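Local coordinates for protein probable zinc protease PqqL (Escherichia coli, PDB 6OFT) that probably acts in the periplasm as a zinc-dependent endopeptidase of the M16 family, this chain being the first half of the whole protein, at residues 41-46 / 164-169; 234-239 / 314-319. All blocks are in the same frame, centred on the assembly; numbering follows the deposited sequence.

Contact 1 (41-46 / 164-169); sequences GSLQEE and TRNLDR
The R165 guanidinium takes L43 O at its edge, while R169 NH2 lies 3.1 Å above one face, offset toward the rim. W234 covers the other face in a cation-pi contact, and a water sits at the edge, bound to R165 NH2 and only weakly to E46 OE1. The R169 guanidinium has R165 NE over the rim of one face and E45 O at its edge. Each arginine grips a single carbonyl oxygen side-on: R165 NE lies 2.9 Å from L43 O with R165 NH2 sharing it, and R169 NE 3.0 Å from E45 O with R169 NH2, both from one face of that carbonyl. Arginine suits both places because its NE and terminal NH point the same way. R165 CG stands anti to the backbone N (chi1 169°), which brings it to 3.7 Å from L43 CD2. R169 NH1 is held by D168 O, and R169 NH2 also makes a salt bridge to D47; an alanine in place of R169 would probably leave E45 O without its paired donors, D47 without its salt-bridge partner and one face of R165 without its cover. S42 OG, tucked between its own N and carbonyl carbon (chi1 59°), donates to R169 O at 2.7 Å. L43 CD2 meets N166 N at 3.6 Å, a branched apolar side chain packed on the helically wound backbone of 165-167. The E45 side chain slides past R169 in the opposite direction, its carboxylate accepting from G51 N and A53 N at the start of helix 52-59, which carries the predicted zinc ligand H54. The contact thus joins the loop between strand 31-38 and helix 52-59 to that between helices 148-160 and 175-180, with F189 of helix 183-193 against E45 and A314 of strand 303-314 against N166.

Contact 2 (234-239 / 314-319); sequences WPTKAE and APDYQS
T236 and Y317 bring the two backbones to their closest approach, CA to CA 6.9 Å. The 234-239 chain is extended but belongs to no regular strand, and it passes over a tight hairpin: A314 to Y317 form a type I turn, closed by Y317 N to A314 O, that links strand 303-314 to strand 317-326. From this turn D316 projects toward the extended chain, its CG between the backbone N and the carbonyl carbon (chi1 63°). Its carboxylate takes T236 with both oxygens: T236 N gives a nearly straight bond to D316 OD2 (2.8 Å, 169°), and T236 OG1 donates to D316 OD1 at 2.7 Å. The T236 hydroxyl is beside its own backbone N, so the two donors lie together, as a threonine can provide. Its methyl is turned the other way, anti to the backbone N, and T236 CG2 sits 3.6 Å over the centre of the Y317 ring in a CH-pi contact. A314 CB closes in on T236 OG1 at 3.5 Å, where a small side chain fits, and Y317 OH comes no nearer to A238 than 4.0 Å, at its CA and CB. Threonine thus serves one polar and one apolar partner at once. Both aspartate oxygens use their syn lone pairs, an arrangement consistent with an ionised carboxylate, and the paired bonds probably hold it and the T236 hydroxyl against rotation.

In the fold
The two contacts lie with their centres 13 Å apart and meet directly through W234, whose indole packs on the R165 guanidinium of contact 1: R165 CZ is 3.4 Å from W234 CZ2, and W234 CH2 is 3.5 Å from L43 O. A second touch joins N166 OD1 to A314 CB at 3.6 Å. Contact 1 belongs to the insulinase-like M16 region and contact 2 to the inactive M16 domain; W234 and A314 thus pack the one region against the other. Only contact 1 comes near the predicted zinc site, with the E45 side chain about 6 Å from that of H54 and about 9 Å from that of E57, the predicted proton acceptor; contact 2 lies away from it.

Contact 1 (41-46 / 164-169)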
loop_
_atom_site.group_PDB
_atom_site.type_symbol
_atom_site.label_atom_id
_atom_site.label_comp_id
_atom_site.label_asym_id
_atom_site.label_seq_id
_atom_site.Cartn_x
_atom_site.Cartn_y
_atom_site.Cartn_z
ATOM N N GLY A 41 -6.181 0.189 -12.584
ATOM C CA GLY A 41 -6.839 -0.802 -11.746
ATOM C C GLY A 41 -8.351 -0.637 -11.800
ATOM O O GLY A 41 -8.897 -0.190 -12.807
ATOM N N SER A 42 -9.039 -0.983 -10.716
ATOM C CA SER A 42 -10.496 -0.911 -10.623
ATOM C C SER A 42 -11.056 0.510 -10.613
ATOM O O SER A 42 -12.214 0.665 -10.971
ATOM C CB SER A 42 -10.987 -1.667 -9.394
ATOM O OG SER A 42 -10.404 -1.102 -8.231
ATOM N N LEU A 43 -10.273 1.543 -10.182
ATOM C CA LEU A 43 -10.806 2.920 -10.121
ATOM C C LEU A 43 -11.396 3.391 -11.454
ATOM O O LEU A 43 -12.419 4.072 -11.468
ATOM C CB LEU A 43 -9.767 3.954 -9.633
ATOM C CG LEU A 43 -9.224 3.864 -8.197
ATOM C CD1 LEU A 43 -8.143 4.872 -7.975
ATOM C CD2 LEU A 43 -10.295 4.047 -7.163
ATOM N N GLN A 44 -10.747 3.019 -12.570
ATOM C CA GLN A 44 -11.124 3.457 -13.920
ATOM C C GLN A 44 -12.322 2.759 -14.533
ATOM O O GLN A 44 -12.785 3.197 -15.590
ATOM C CB GLN A 44 -9.927 3.358 -14.865
ATOM C CG GLN A 44 -8.714 4.161 -14.405
ATOM C CD GLN A 44 -8.972 5.639 -14.205
ATOM O OE1 GLN A 44 -9.699 6.286 -14.961
ATOM N NE2 GLN A 44 -8.360 6.206 -13.175
ATOM N N GLU A 45 -12.836 1.697 -13.887
ATOM C CA GLU A 45 -13.987 0.938 -14.376
ATOM C C GLU A 45 -15.251 1.795 -14.440
ATOM O O GLU A 45 -15.532 2.566 -13.515
ATOM C CB GLU A 45 -14.267 -0.261 -13.462
ATOM C CG GLU A 45 -13.199 -1.346 -13.453
ATOM C CD GLU A 45 -13.381 -2.390 -12.365
ATOM O OE1 GLU A 45 -14.184 -2.163 -11.430
ATOM O OE2 GLU A 45 -12.721 -3.448 -12.456
ATOM N N GLU A 46 -16.039 1.624 -15.518
ATOM C CA GLU A 46 -17.333 2.295 -15.663
ATOM C C GLU A 46 -18.335 1.552 -14.767
ATOM O O GLU A 46 -18.031 0.444 -14.308
ATOM C CB GLU A 46 -17.790 2.294 -17.138
ATOM C CG GLU A 46 -16.953 3.170 -18.067
ATOM C CD GLU A 46 -16.748 4.625 -17.674
ATOM O OE1 GLU A 46 -17.678 5.242 -17.104
ATOM O OE2 GLU A 46 -15.646 5.151 -17.950
ATOM N N THR A 164 -14.377 8.858 -1.326
ATOM C CA THR A 164 -13.300 8.406 -2.211
ATOM C C THR A 164 -13.943 7.655 -3.383
ATOM O O THR A 164 -15.013 7.078 -3.214
ATOM C CB THR A 164 -12.314 7.463 -1.491
ATOM O OG1 THR A 164 -12.979 6.264 -1.148
ATOM C CG2 THR A 164 -11.686 8.067 -0.254
ATOM N N ARG A 165 -13.266 7.592 -4.543
ATOM C CA ARG A 165 -13.744 6.774 -5.666
ATOM C C ARG A 165 -13.551 5.270 -5.279
ATOM O O ARG A 165 -14.338 4.417 -5.698
ATOM C CB ARG A 165 -12.989 7.152 -6.958
ATOM C CG ARG A 165 -13.183 6.220 -8.146
ATOM C CD ARG A 165 -14.557 6.272 -8.778
ATOM N NE ARG A 165 -14.486 5.676 -10.106
ATOM C CZ ARG A 165 -15.393 5.835 -11.061
ATOM N NH1 ARG A 165 -16.483 6.560 -10.838
ATOM N NH2 ARG A 165 -15.212 5.283 -12.250
ATOM N N ASN A 166 -12.524 4.988 -4.434
ATOM C CA ASN A 166 -12.163 3.680 -3.866
ATOM C C ASN A 166 -13.348 3.010 -3.178
ATOM O O ASN A 166 -13.465 1.779 -3.226
ATOM C CB ASN A 166 -11.006 3.843 -2.854
ATOM C CG ASN A 166 -9.774 4.455 -3.465
ATOM O OD1 ASN A 166 -9.771 5.617 -3.858
ATOM N ND2 ASN A 166 -8.702 3.681 -3.583
ATOM N N LEU A 167 -14.228 3.815 -2.531
ATOM C CA LEU A 167 -15.414 3.298 -1.843
ATOM C C LEU A 167 -16.314 2.507 -2.823
ATOM O O LEU A 167 -16.781 1.425 -2.498
ATOM C CB LEU A 167 -16.191 4.457 -1.166
ATOM C CG LEU A 167 -17.532 4.116 -0.448
ATOM C CD1 LEU A 167 -17.293 3.336 0.860
ATOM C CD2 LEU A 167 -18.337 5.391 -0.159
ATOM N N ASP A 168 -16.500 3.026 -4.027
ATOM C CA ASP A 168 -17.357 2.431 -5.057
ATOM C C ASP A 168 -16.640 1.465 -6.027
ATOM O O ASP A 168 -17.271 0.983 -6.979
ATOM C CB ASP A 168 -18.004 3.581 -5.854
ATOM C CG ASP A 168 -18.876 4.475 -4.986
ATOM O OD1 ASP A 168 -19.906 3.987 -4.486
ATOM O OD2 ASP A 168 -18.514 5.659 -4.800
ATOM N N ARG A 169 -15.333 1.218 -5.814
ATOM C CA ARG A 169 -14.512 0.436 -6.738
ATOM C C ARG A 169 -13.613 -0.635 -6.094
ATOM O O ARG A 169 -12.439 -0.741 -6.462
ATOM C CB ARG A 169 -13.668 1.384 -7.622
ATOM C CG ARG A 169 -14.474 2.256 -8.607
ATOM C CD ARG A 169 -15.258 1.400 -9.600
ATOM N NE ARG A 169 -15.986 2.185 -10.597
ATOM C CZ ARG A 169 -17.217 2.659 -10.430
ATOM N NH1 ARG A 169 -17.857 2.470 -9.284
ATOM N NH2 ARG A 169 -17.810 3.336 -11.404
HETATM O O HOH W 1 -17.132 6.351 -13.969
#

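Contact 2 (234-239 / 314-319)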
loop_
_atom_site.group_PDB
_atom_site.type_symbol
_atom_site.label_atom_id
_atom_site.label_comp_id
_atom_site.label_asym_id
_atom_site.label_seq_id
_atom_site.Cartn_x
_atom_site.Cartn_y
_atom_site.Cartn_z
ATOM N N TRP A 234 -10.054 11.307 -9.066
ATOM C CA TRP A 234 -11.185 11.744 -8.251
ATOM C C TRP A 234 -10.648 12.321 -6.919
ATOM O O TRP A 234 -10.262 11.553 -6.023
ATOM C CB TRP A 234 -12.181 10.600 -8.001
ATOM C CG TRP A 234 -12.927 10.152 -9.224
ATOM C CD1 TRP A 234 -14.154 10.582 -9.642
ATOM C CD2 TRP A 234 -12.477 9.200 -10.202
ATOM N NE1 TRP A 234 -14.504 9.945 -10.811
ATOM C CE2 TRP A 234 -13.495 9.087 -11.174
ATOM C CE3 TRP A 234 -11.323 8.402 -10.330
ATOM C CZ2 TRP A 234 -13.379 8.234 -12.281
ATOM C CZ3 TRP A 234 -11.224 7.537 -11.409
ATOM C CH2 TRP A 234 -12.257 7.435 -12.352
ATOM N N PRO A 235 -10.563 13.666 -6.778
ATOM C CA PRO A 235 -10.069 14.230 -5.511
ATOM C C PRO A 235 -10.970 13.859 -4.332
ATOM O O PRO A 235 -12.207 13.951 -4.428
ATOM C CB PRO A 235 -10.043 15.747 -5.774
ATOM C CG PRO A 235 -10.101 15.888 -7.282
ATOM C CD PRO A 235 -10.952 14.736 -7.720
ATOM N N THR A 236 -10.344 13.361 -3.241
ATOM C CA THR A 236 -11.052 12.968 -2.021
ATOM C C THR A 236 -11.537 14.233 -1.315
ATOM O O THR A 236 -10.823 15.232 -1.275
ATOM C CB THR A 236 -10.167 12.075 -1.136
ATOM O OG1 THR A 236 -9.764 10.909 -1.870
ATOM C CG2 THR A 236 -10.851 11.662 0.162
ATOM N N LYS A 237 -12.773 14.199 -0.810
ATOM C CA LYS A 237 -13.374 15.346 -0.130
ATOM C C LYS A 237 -13.446 15.054 1.364
ATOM O O LYS A 237 -13.791 13.938 1.757
ATOM C CB LYS A 237 -14.772 15.642 -0.713
ATOM C CG LYS A 237 -15.372 16.980 -0.256
ATOM C CD LYS A 237 -16.840 17.171 -0.661
ATOM C CE LYS A 237 -17.836 16.508 0.274
ATOM N NZ LYS A 237 -17.912 17.179 1.600
ATOM N N ALA A 238 -13.116 16.048 2.201
ATOM C CA ALA A 238 -13.167 15.878 3.653
ATOM C C ALA A 238 -14.598 15.625 4.111
ATOM O O ALA A 238 -15.540 16.113 3.484
ATOM C CB ALA A 238 -12.622 17.113 4.348
ATOM N N GLU A 239 -14.758 14.843 5.184
ATOM C CA GLU A 239 -16.061 14.611 5.809
ATOM C C GLU A 239 -15.900 15.168 7.219
ATOM O O GLU A 239 -15.376 14.485 8.102
ATOM C CB GLU A 239 -16.439 13.129 5.831
ATOM C CG GLU A 239 -17.867 12.950 6.325
ATOM C CD GLU A 239 -18.408 11.577 6.035
ATOM O OE1 GLU A 239 -18.333 10.717 6.940
ATOM O OE2 GLU A 239 -18.876 11.351 4.896
ATOM N N ALA A 314 -6.600 6.407 -0.457
ATOM C CA ALA A 314 -6.919 6.811 -1.828
ATOM C C ALA A 314 -5.603 7.356 -2.462
ATOM O O ALA A 314 -4.651 7.571 -1.700
ATOM C CB ALA A 314 -7.991 7.899 -1.796
ATOM N N PRO A 315 -5.487 7.588 -3.808
ATOM C CA PRO A 315 -4.207 8.118 -4.349
ATOM C C PRO A 315 -3.733 9.445 -3.720
ATOM O O PRO A 315 -2.537 9.691 -3.669
ATOM C CB PRO A 315 -4.493 8.283 -5.856
ATOM C CG PRO A 315 -5.630 7.337 -6.139
ATOM C CD PRO A 315 -6.477 7.380 -4.890
ATOM N N ASP A 316 -4.668 10.291 -3.232
ATOM C CA ASP A 316 -4.356 11.611 -2.657
ATOM C C ASP A 316 -4.563 11.709 -1.141
ATOM O O ASP A 316 -4.504 12.812 -0.605
ATOM C CB ASP A 316 -5.264 12.651 -3.338
ATOM C CG ASP A 316 -6.764 12.460 -3.108
ATOM O OD1 ASP A 316 -7.166 11.368 -2.644
ATOM O OD2 ASP A 316 -7.532 13.405 -3.388
ATOM N N TYR A 317 -4.886 10.587 -0.470
ATOM C CA TYR A 317 -5.320 10.609 0.918
ATOM C C TYR A 317 -4.827 9.494 1.798
ATOM O O TYR A 317 -4.602 8.370 1.348
ATOM C CB TYR A 317 -6.867 10.627 0.957
ATOM C CG TYR A 317 -7.473 11.894 1.529
ATOM C CD1 TYR A 317 -7.422 13.095 0.823
ATOM C CD2 TYR A 317 -8.163 11.875 2.737
ATOM C CE1 TYR A 317 -8.038 14.248 1.310
ATOM C CE2 TYR A 317 -8.775 13.021 3.239
ATOM C CZ TYR A 317 -8.701 14.209 2.526
ATOM O OH TYR A 317 -9.302 15.348 3.014
ATOM N N GLN A 318 -4.738 9.806 3.093
ATOM C CA GLN A 318 -4.295 8.882 4.123
ATOM C C GLN A 318 -5.125 8.965 5.406
ATOM O O GLN A 318 -5.849 9.938 5.652
ATOM C CB GLN A 318 -2.820 9.159 4.465
ATOM C CG GLN A 318 -2.557 10.484 5.200
ATOM C CD GLN A 318 -1.096 10.722 5.448
ATOM O OE1 GLN A 318 -0.382 9.835 5.901
ATOM N NE2 GLN A 318 -0.615 11.926 5.173
ATOM N N SER A 319 -4.957 7.953 6.243
ATOM C CA SER A 319 -5.506 7.948 7.579
ATOM C C SER A 319 -4.401 7.730 8.574
ATOM O O SER A 319 -3.543 6.860 8.390
ATOM C CB SER A 319 -6.587 6.896 7.765
ATOM O OG SER A 319 -7.155 7.052 9.057
#